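Local coordinates for lombricine kinase (Urechis caupo, PDB 3JQ3), which catalyses the reversible transfer of a phosphoryl group between ATP and the guanidino group of lombricine, as a phosphagen kinase, at the adenosine-5'-diphosphate site. Coordinates in Å, arbitrary orientation; residue numbers count along the deposited sequence, not the author numbering.

The adenosine-5'-diphosphate site. Residues 115-117, 119, 178, 223, 279, 281-283, 307, 309-312, 322. With ADP (adenosine-5'-diphosphate), chain B.
Arg117 covers more of the ADP than any other residue here. Its CG is anti to the backbone N (chi1 -178°) and the chain runs extended from CG to NE. CD lies over one face of the adenine, 3.4 Å from ADP C4. The guanidinium then reaches past the ribose, with O4' over its centre, and NH1 forms a salt bridge to beta-phosphate oxygen ADP O2B at 2.7 Å.

This is the nucleotide site of the ATP:guanido phosphotransferase family, with its cluster of arginines around the phosphates. The ADP is a substrate but is poorly ordered. His283 stacks on the adenine face opposite Arg117, the imidazole plane and the ADP base plane meeting at 27°, so the base is sandwiched. Ser115 OG donates to ADP N1 (2.7 Å). Ser281 OG donates to N7 and accepts from the 6-amino group N6. Together these two bonds recognise N7 and the 6-amino group of adenine.

At the beta-phosphate, Arg223 NH1 also bonds O2B, nearly in its guanidinium plane. Arg119 is bent at chi2 (84°) and brings NE to ADP O3B at 2.7 Å. Arg279 NE approaches the same oxygen in a salt bridge whose hydrogen bond is weak. Asp322 positions Arg279: its OD2 uses the syn lone pair to take an almost straight bond from Arg279 NH2 (3.0 Å).

Arg307 lays its guanidinium over that of Arg279, and the phosphates may offset the charge of the pair. Arg307 NH1 and the backbone N of Glu312, a poorly ordered residue, both donate to alpha-phosphate oxygen ADP O2A, the latter at 2.8 Å. The ribose 2'-hydroxyl ADP O2' donates to Thr309 O at 2.8 Å, on a carbonyl lone pair. His178 NE2 makes a weak contact with the 3'-hydroxyl O3'.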
ATOM      1  N   SER A 115     -21.613  -2.651  29.569  1.00 14.93           N
ATOM      2  CA  SER A 115     -21.661  -3.649  28.507  1.00 17.50           C
ATOM      3  C   SER A 115     -20.459  -4.586  28.555  1.00 16.65           C
ATOM      4  O   SER A 115     -19.430  -4.261  29.145  1.00 18.99           O
ATOM      5  CB  SER A 115     -21.744  -2.972  27.136  1.00 14.48           C
ATOM      6  OG  SER A 115     -20.624  -2.132  26.918  1.00 16.68           O
ATOM      7  N   CYS A 116     -20.596  -5.749  27.929  1.00 17.85           N
ATOM      8  CA  CYS A 116     -19.518  -6.728  27.898  1.00 20.98           C
ATOM      9  C   CYS A 116     -19.250  -7.207  26.481  1.00 21.37           C
ATOM     10  O   CYS A 116     -20.172  -7.372  25.685  1.00 21.21           O
ATOM     11  CB  CYS A 116     -19.844  -7.913  28.805  1.00 20.52           C
ATOM     12  SG  CYS A 116     -20.071  -7.464  30.534  1.00 35.08           S
ATOM     13  N   ARG A 117     -17.980  -7.437  26.176  1.00 23.57           N
ATOM     14  CA  ARG A 117     -17.571  -7.800  24.827  1.00 24.05           C
ATOM     15  C   ARG A 117     -16.394  -8.770  24.871  1.00 22.99           C
ATOM     16  O   ARG A 117     -15.459  -8.588  25.647  1.00 25.19           O
ATOM     17  CB  ARG A 117     -17.194  -6.537  24.049  1.00 22.96           C
ATOM     18  CG  ARG A 117     -16.790  -6.763  22.604  1.00 26.85           C
ATOM     19  CD  ARG A 117     -16.625  -5.429  21.885  1.00 28.53           C
ATOM     20  NE  ARG A 117     -16.193  -5.589  20.499  1.00 27.57           N
ATOM     21  CZ  ARG A 117     -14.922  -5.650  20.116  1.00 27.32           C
ATOM     22  NH1 ARG A 117     -14.622  -5.796  18.832  1.00 29.14           N
ATOM     23  NH2 ARG A 117     -13.949  -5.567  21.016  1.00 22.08           N
ATOM     24  N   ARG A 119     -13.850 -10.948  22.060  1.00 14.82           N
ATOM     25  CA  ARG A 119     -13.507 -11.199  20.666  1.00 17.81           C
ATOM     26  C   ARG A 119     -12.284 -12.089  20.493  1.00 17.19           C
ATOM     27  O   ARG A 119     -11.407 -12.146  21.354  1.00 18.04           O
ATOM     28  CB  ARG A 119     -13.318  -9.881  19.901  1.00 21.92           C
ATOM     29  CG  ARG A 119     -12.181  -8.997  20.400  1.00 27.13           C
ATOM     30  CD  ARG A 119     -10.831  -9.405  19.813  1.00 29.65           C
ATOM     31  NE  ARG A 119      -9.813  -8.373  20.005  1.00 29.16           N
ATOM     32  CZ  ARG A 119      -8.504  -8.584  19.906  1.00 26.96           C
ATOM     33  NH1 ARG A 119      -7.650  -7.583  20.097  1.00 20.81           N
ATOM     34  NH2 ARG A 119      -8.049  -9.797  19.622  1.00 28.01           N
ATOM     35  N   HIS A 178     -22.776   0.061  14.294  1.00 19.31           N
ATOM     36  CA  HIS A 178     -21.330   0.029  14.464  1.00 23.71           C
ATOM     37  C   HIS A 178     -20.801  -1.371  14.160  1.00 22.84           C
ATOM     38  O   HIS A 178     -19.903  -1.868  14.837  1.00 21.41           O
ATOM     39  CB  HIS A 178     -20.950   0.450  15.885  1.00 30.78           C
ATOM     40  CG  HIS A 178     -19.534   0.918  16.018  1.00 39.04           C
ATOM     41  ND1 HIS A 178     -19.125   2.172  15.621  1.00 41.67           N
ATOM     42  CD2 HIS A 178     -18.434   0.302  16.512  1.00 41.81           C
ATOM     43  CE1 HIS A 178     -17.833   2.308  15.860  1.00 42.77           C
ATOM     44  NE2 HIS A 178     -17.390   1.188  16.401  1.00 42.81           N
ATOM     45  N   ARG A 223     -13.290 -12.930  12.181  1.00 16.88           N
ATOM     46  CA  ARG A 223     -13.268 -12.185  13.432  1.00 15.70           C
ATOM     47  C   ARG A 223     -14.576 -12.449  14.165  1.00 17.12           C
ATOM     48  O   ARG A 223     -15.653 -12.193  13.634  1.00 21.40           O
ATOM     49  CB  ARG A 223     -13.102 -10.687  13.176  1.00 19.23           C
ATOM     50  CG  ARG A 223     -13.223  -9.828  14.432  1.00 30.32           C
ATOM     51  CD  ARG A 223     -11.874  -9.583  15.098  1.00 40.14           C
ATOM     52  NE  ARG A 223     -11.269  -8.327  14.660  1.00 51.84           N
ATOM     53  CZ  ARG A 223     -11.368  -7.175  15.320  1.00 59.80           C
ATOM     54  NH1 ARG A 223     -12.049  -7.115  16.459  1.00 61.13           N
ATOM     55  NH2 ARG A 223     -10.786  -6.081  14.844  1.00 61.09           N
ATOM     56  N   ARG A 279      -9.718 -10.891  23.388  1.00 22.90           N
ATOM     57  CA  ARG A 279      -9.818  -9.662  24.161  1.00 18.63           C
ATOM     58  C   ARG A 279     -11.206  -9.550  24.774  1.00 20.18           C
ATOM     59  O   ARG A 279     -12.177  -9.223  24.090  1.00 21.74           O
ATOM     60  CB  ARG A 279      -9.524  -8.431  23.304  1.00 17.52           C
ATOM     61  CG  ARG A 279      -9.268  -7.168  24.123  1.00 19.06           C
ATOM     62  CD  ARG A 279      -8.995  -5.956  23.235  1.00 20.79           C
ATOM     63  NE  ARG A 279     -10.215  -5.223  22.911  1.00 19.33           N
ATOM     64  CZ  ARG A 279     -10.655  -4.173  23.596  1.00 23.04           C
ATOM     65  NH1 ARG A 279      -9.974  -3.727  24.639  1.00 27.03           N
ATOM     66  NH2 ARG A 279     -11.776  -3.567  23.237  1.00 26.07           N
ATOM     67  N   SER A 281     -13.577  -7.539  27.220  1.00 17.97           N
ATOM     68  CA  SER A 281     -13.634  -6.181  27.735  1.00 17.06           C
ATOM     69  C   SER A 281     -14.999  -5.840  28.313  1.00 18.54           C
ATOM     70  O   SER A 281     -16.006  -6.478  28.001  1.00 16.84           O
ATOM     71  CB  SER A 281     -13.300  -5.186  26.628  1.00 17.26           C
ATOM     72  OG  SER A 281     -14.354  -5.126  25.685  1.00 16.22           O
ATOM     73  N   VAL A 282     -15.015  -4.817  29.157  1.00 19.60           N
ATOM     74  CA  VAL A 282     -16.251  -4.243  29.654  1.00 20.09           C
ATOM     75  C   VAL A 282     -16.192  -2.730  29.494  1.00 21.53           C
ATOM     76  O   VAL A 282     -15.111  -2.142  29.441  1.00 21.47           O
ATOM     77  CB  VAL A 282     -16.461  -4.552  31.146  1.00 18.81           C
ATOM     78  CG1 VAL A 282     -16.478  -6.053  31.388  1.00 18.92           C
ATOM     79  CG2 VAL A 282     -15.379  -3.876  31.979  1.00 14.43           C
ATOM     80  N   HIS A 283     -17.359  -2.106  29.396  1.00 19.44           N
ATOM     81  CA  HIS A 283     -17.458  -0.668  29.555  1.00 19.33           C
ATOM     82  C   HIS A 283     -17.841  -0.427  31.004  1.00 19.53           C
ATOM     83  O   HIS A 283     -18.926  -0.811  31.435  1.00 20.64           O
ATOM     84  CB  HIS A 283     -18.504  -0.084  28.607  1.00 20.13           C
ATOM     85  CG  HIS A 283     -18.004   0.117  27.210  1.00 22.38           C
ATOM     86  ND1 HIS A 283     -18.590   0.998  26.326  1.00 21.94           N
ATOM     87  CD2 HIS A 283     -16.959  -0.437  26.551  1.00 22.57           C
ATOM     88  CE1 HIS A 283     -17.937   0.968  25.179  1.00 22.06           C
ATOM     89  NE2 HIS A 283     -16.942   0.105  25.288  1.00 24.05           N
ATOM     90  N   ARG A 307      -8.526   1.895  27.900  1.00 25.40           N
ATOM     91  CA  ARG A 307      -8.607   2.752  26.722  1.00 28.84           C
ATOM     92  C   ARG A 307      -9.952   3.469  26.636  1.00 27.52           C
ATOM     93  O   ARG A 307     -10.834   3.255  27.468  1.00 29.27           O
ATOM     94  CB  ARG A 307      -8.325   1.958  25.439  1.00 32.48           C
ATOM     95  CG  ARG A 307      -9.420   0.985  25.033  1.00 35.05           C
ATOM     96  CD  ARG A 307      -8.969   0.085  23.884  1.00 37.21           C
ATOM     97  NE  ARG A 307      -8.042  -0.955  24.328  1.00 41.04           N
ATOM     98  CZ  ARG A 307      -7.572  -1.927  23.550  1.00 44.39           C
ATOM     99  NH1 ARG A 307      -7.938  -2.001  22.275  1.00 45.42           N
ATOM    100  NH2 ARG A 307      -6.733  -2.828  24.044  1.00 41.49           N
ATOM    101  N   THR A 309     -13.692   4.941  25.173  1.00 40.48           N
ATOM    102  CA  THR A 309     -14.961   4.267  24.927  1.00 42.90           C
ATOM    103  C   THR A 309     -15.132   3.897  23.455  1.00 47.46           C
ATOM    104  O   THR A 309     -15.854   2.960  23.121  1.00 48.39           O
ATOM    105  CB  THR A 309     -16.148   5.149  25.353  1.00 46.08           C
ATOM    106  OG1 THR A 309     -15.840   5.814  26.584  1.00 47.81           O
ATOM    107  CG2 THR A 309     -17.399   4.307  25.531  1.00 45.60           C
ATOM    108  N   GLY A 310     -14.467   4.642  22.580  1.00 51.61           N
ATOM    109  CA  GLY A 310     -14.581   4.416  21.150  1.00 52.01           C
ATOM    110  C   GLY A 310     -13.519   3.474  20.621  1.00 53.94           C
ATOM    111  O   GLY A 310     -13.324   3.359  19.411  1.00 50.96           O
ATOM    112  N   GLY A 311     -12.827   2.800  21.533  1.00 58.78           N
ATOM    113  CA  GLY A 311     -11.810   1.838  21.154  1.00 62.75           C
ATOM    114  C   GLY A 311     -10.396   2.343  21.363  1.00 63.35           C
ATOM    115  O   GLY A 311     -10.160   3.270  22.138  1.00 60.13           O
ATOM    116  N   GLU A 312      -9.451   1.725  20.662  1.00 66.97           N
ATOM    117  CA  GLU A 312      -8.042   2.077  20.783  1.00 68.64           C
ATOM    118  C   GLU A 312      -7.772   3.491  20.275  1.00 66.51           C
ATOM    119  O   GLU A 312      -8.212   3.866  19.188  1.00 65.54           O
ATOM    120  CB  GLU A 312      -7.178   1.064  20.026  1.00 73.75           C
ATOM    121  CG  GLU A 312      -5.682   1.295  20.155  1.00 79.25           C
ATOM    122  CD  GLU A 312      -4.867   0.241  19.428  1.00 83.65           C
ATOM    123  OE1 GLU A 312      -5.248  -0.948  19.484  1.00 84.73           O
ATOM    124  OE2 GLU A 312      -3.848   0.601  18.800  1.00 84.43           O
ATOM    125  N   ASP A 322     -12.896   1.391  28.662  1.00 19.88           N
ATOM    126  CA  ASP A 322     -12.851   0.075  28.051  1.00 20.16           C
ATOM    127  C   ASP A 322     -11.718  -0.705  28.710  1.00 21.12           C
ATOM    128  O   ASP A 322     -10.550  -0.513  28.376  1.00 27.10           O
ATOM    129  CB  ASP A 322     -12.605   0.216  26.547  1.00 25.06           C
ATOM    130  CG  ASP A 322     -12.567  -1.117  25.823  1.00 31.05           C
ATOM    131  OD1 ASP A 322     -12.303  -2.153  26.467  1.00 33.14           O
ATOM    132  OD2 ASP A 322     -12.796  -1.125  24.596  1.00 35.96           O
TER
HETATM  133  PB  ADP B 400     -10.657  -4.601  19.168  1.00 64.42           P
HETATM  134  O1B ADP B 400      -9.745  -4.176  18.042  1.00 66.86           O
HETATM  135  O2B ADP B 400     -12.102  -4.785  18.777  1.00 66.68           O
HETATM  136  O3B ADP B 400     -10.103  -5.720  20.014  1.00 63.47           O
HETATM  137  PA  ADP B 400     -10.847  -1.819  19.664  1.00 64.51           P
HETATM  138  O1A ADP B 400     -10.417  -1.728  18.219  1.00 66.84           O
HETATM  139  O2A ADP B 400     -10.206  -0.929  20.703  1.00 63.36           O
HETATM  140  O3A ADP B 400     -10.675  -3.341  20.171  1.00 54.52           O
HETATM  141  O5' ADP B 400     -12.435  -1.564  19.748  1.00 78.87           O
HETATM  142  C5' ADP B 400     -13.302  -1.799  18.639  1.00 76.94           C
HETATM  143  C4' ADP B 400     -14.693  -1.293  19.003  1.00 74.74           C
HETATM  144  O4' ADP B 400     -15.312  -2.166  19.953  1.00 73.65           O
HETATM  145  C3' ADP B 400     -14.629   0.087  19.639  1.00 74.44           C
HETATM  146  O3' ADP B 400     -15.326   1.032  18.820  1.00 75.10           O
HETATM  147  C2' ADP B 400     -15.335  -0.036  20.975  1.00 73.17           C
HETATM  148  O2' ADP B 400     -16.317   0.995  21.116  1.00 73.14           O
HETATM  149  C1' ADP B 400     -15.999  -1.401  20.947  1.00 71.79           C
HETATM  150  N9  ADP B 400     -15.932  -2.062  22.277  1.00 68.63           N
HETATM  151  C8  ADP B 400     -14.829  -2.556  22.869  1.00 67.30           C
HETATM  152  N7  ADP B 400     -15.125  -3.093  24.083  1.00 65.39           N
HETATM  153  C5  ADP B 400     -16.448  -2.946  24.284  1.00 63.76           C
HETATM  154  C6  ADP B 400     -17.414  -3.292  25.354  1.00 60.83           C
HETATM  155  N6  ADP B 400     -17.024  -3.919  26.491  1.00 48.45           N
HETATM  156  N1  ADP B 400     -18.707  -2.956  25.158  1.00 62.09           N
HETATM  157  C2  ADP B 400     -19.117  -2.331  24.037  1.00 64.10           C
HETATM  158  N3  ADP B 400     -18.297  -1.991  23.027  1.00 65.16           N
HETATM  159  C4  ADP B 400     -16.973  -2.265  23.090  1.00 66.00           C